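Local coordinates for protein acetate CoA-transferase subunit beta (Escherichia coli DH5[alpha], PDB 5DBN) that transfers coenzyme A from acetyl-CoA to acetoacetate and other short-chain carboxylates, passing through a covalent enzyme-CoA intermediate, at residues Glu105-Ala110 with Phe174-Gly179. Residues are numbered along the deposited sequence; the frame is centred on the assembly and turned at random.
Sequences EEANLA and FRFIDG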
loop_
_atom_site.group_PDB
_atom_site.type_symbol
_atom_site.label_atom_id
_atom_site.label_comp_id
_atom_site.label_asym_id
_atom_site.label_seq_id
_atom_site.Cartn_x
_atom_site.Cartn_y
_atom_site.Cartn_z
ATOM N N GLU B 105 22.110 -14.999 23.943
ATOM C CA GLU B 105 21.214 -15.998 24.514
ATOM C C GLU B 105 19.751 -15.561 24.484
ATOM O O GLU B 105 18.849 -16.398 24.519
ATOM C CB GLU B 105 21.629 -16.304 25.959
ATOM C CG GLU B 105 21.550 -15.100 26.889
ATOM C CD GLU B 105 22.215 -15.337 28.234
ATOM O OE1 GLU B 105 23.257 -16.028 28.278
ATOM O OE2 GLU B 105 21.699 -14.824 29.249
ATOM N N GLU B 106 19.523 -14.252 24.420
ATOM C CA GLU B 106 18.169 -13.712 24.336
ATOM C C GLU B 106 17.711 -13.594 22.884
ATOM O O GLU B 106 16.711 -12.936 22.592
ATOM C CB GLU B 106 18.095 -12.348 25.026
ATOM C CG GLU B 106 18.442 -12.391 26.506
ATOM C CD GLU B 106 17.468 -13.236 27.311
ATOM O OE1 GLU B 106 16.262 -13.228 26.987
ATOM O OE2 GLU B 106 17.910 -13.912 28.266
ATOM N N ALA B 107 18.455 -14.231 21.985
ATOM C CA ALA B 107 18.136 -14.259 20.559
ATOM C C ALA B 107 18.158 -12.871 19.917
ATOM O O ALA B 107 17.603 -12.678 18.834
ATOM C CB ALA B 107 16.772 -14.920 20.337
ATOM N N ASN B 108 18.817 -11.915 20.565
ATOM C CA ASN B 108 18.993 -10.593 19.975
ATOM C C ASN B 108 20.018 -10.660 18.848
ATOM O O ASN B 108 20.862 -11.555 18.827
ATOM C CB ASN B 108 19.432 -9.573 21.026
ATOM C CG ASN B 108 18.473 -9.489 22.198
ATOM O OD1 ASN B 108 17.261 -9.621 22.035
ATOM N ND2 ASN B 108 19.014 -9.266 23.391
ATOM N N LEU B 109 19.934 -9.718 17.912
ATOM C CA LEU B 109 20.836 -9.687 16.764
ATOM C C LEU B 109 21.423 -8.300 16.550
ATOM O O LEU B 109 20.738 -7.291 16.708
ATOM C CB LEU B 109 20.108 -10.131 15.494
ATOM C CG LEU B 109 20.921 -10.093 14.195
ATOM C CD1 LEU B 109 22.056 -11.108 14.228
ATOM C CD2 LEU B 109 20.027 -10.315 12.992
ATOM N N ALA B 110 22.701 -8.272 16.191
ATOM C CA ALA B 110 23.373 -7.057 15.756
ATOM C C ALA B 110 24.171 -7.376 14.496
ATOM O O ALA B 110 25.049 -8.241 14.522
ATOM C CB ALA B 110 24.278 -6.517 16.849
ATOM N N PHE B 174 23.054 -23.723 16.626
ATOM C CA PHE B 174 22.212 -23.379 17.769
ATOM C C PHE B 174 20.783 -23.090 17.321
ATOM O O PHE B 174 20.566 -22.566 16.228
ATOM C CB PHE B 174 22.758 -22.155 18.509
ATOM C CG PHE B 174 24.128 -22.347 19.099
ATOM C CD1 PHE B 174 24.287 -22.943 20.340
ATOM C CD2 PHE B 174 25.255 -21.906 18.425
ATOM C CE1 PHE B 174 25.542 -23.105 20.890
ATOM C CE2 PHE B 174 26.512 -22.068 18.970
ATOM C CZ PHE B 174 26.656 -22.669 20.202
ATOM N N ARG B 175 19.813 -23.432 18.166
ATOM C CA ARG B 175 18.418 -23.071 17.916
ATOM C C ARG B 175 17.814 -22.374 19.136
ATOM O O ARG B 175 18.083 -22.755 20.277
ATOM C CB ARG B 175 17.586 -24.304 17.559
ATOM C CG ARG B 175 17.967 -24.959 16.246
ATOM C CD ARG B 175 16.981 -26.052 15.876
ATOM N NE ARG B 175 17.412 -26.817 14.706
ATOM C CZ ARG B 175 17.212 -26.450 13.443
ATOM N NH1 ARG B 175 16.596 -25.310 13.160
ATOM N NH2 ARG B 175 17.642 -27.224 12.456
ATOM N N PHE B 176 17.003 -21.349 18.884
ATOM C CA PHE B 176 16.285 -20.648 19.947
ATOM C C PHE B 176 14.833 -21.111 19.995
ATOM O O PHE B 176 14.050 -20.826 19.088
ATOM C CB PHE B 176 16.347 -19.132 19.746
ATOM C CG PHE B 176 17.731 -18.558 19.858
ATOM C CD1 PHE B 176 18.228 -18.153 21.085
ATOM C CD2 PHE B 176 18.530 -18.414 18.738
ATOM C CE1 PHE B 176 19.498 -17.622 21.195
ATOM C CE2 PHE B 176 19.804 -17.883 18.841
ATOM C CZ PHE B 176 20.287 -17.486 20.072
ATOM N N ILE B 177 14.486 -21.821 21.066
ATOM C CA ILE B 177 13.165 -22.422 21.208
ATOM C C ILE B 177 12.533 -22.013 22.534
ATOM O O ILE B 177 13.048 -22.339 23.603
ATOM C CB ILE B 177 13.240 -23.961 21.132
ATOM C CG1 ILE B 177 14.067 -24.387 19.913
ATOM C CG2 ILE B 177 11.833 -24.559 21.099
ATOM C CD1 ILE B 177 14.230 -25.884 19.756
ATOM N N ASP B 178 11.416 -21.295 22.451
ATOM C CA ASP B 178 10.698 -20.823 23.632
ATOM C C ASP B 178 11.609 -20.035 24.573
ATOM O O ASP B 178 11.637 -20.283 25.780
ATOM C CB ASP B 178 10.063 -22.001 24.378
ATOM C CG ASP B 178 9.002 -22.708 23.555
ATOM O OD1 ASP B 178 8.285 -22.026 22.791
ATOM O OD2 ASP B 178 8.884 -23.945 23.676
ATOM N N GLY B 179 12.363 -19.097 24.009
ATOM C CA GLY B 179 13.194 -18.199 24.793
ATOM C C GLY B 179 14.579 -18.739 25.101
ATOM O O GLY B 179 15.529 -17.971 25.263
#
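Glu105 meets Phe176 through its backbone: the carbonyl O sits at the ring's edge, near the ring plane, 3.6 Å from CE1, where the aromatic C-H carries a slight positive charge. Glu105 O also lies 3.7 Å from Gly179 O; the two carbonyls point almost straight at each other, acceptors that probably do not attract. The carboxylate of Glu105 turns elsewhere and forms a salt bridge with Arg202. One residue on, Glu106 O bonds to His162 ND1, and the backbone N of His162 holds Asn108 OD1. Segment 105-110 here runs through the connection of a beta hairpin: strand 102-104 pairs antiparallel with strand 109-110 in a small sheet, whereas Phe176 belongs to strand 172-177 of the large mixed sheet of this CoA-transferase subunit, close to the turn into strand 180-186. The contact therefore brings the ends of two hairpins from different sheets together. Ala107, with a left-handed backbone (phi 63°), points its methyl at the ring. CB lies over one face in a CH-pi contact, 3.8 Å from the centroid of the Phe176 ring and displaced toward CD1, while Ala107 N comes within 3.6 Å of CE1. CB of Phe176 leads out toward the loop, and CG, anti to the carbonyl carbon and beside the backbone N (chi1 -65°), leans the ring over until its CE1 edge reaches Glu105 O. Val103, Val164 and Met181 also touch it. Replacing Phe176 by a serine would probably leave the Ala107 methyl without the ring face and Glu105 O without the aromatic edge, opening a gap between the hairpins.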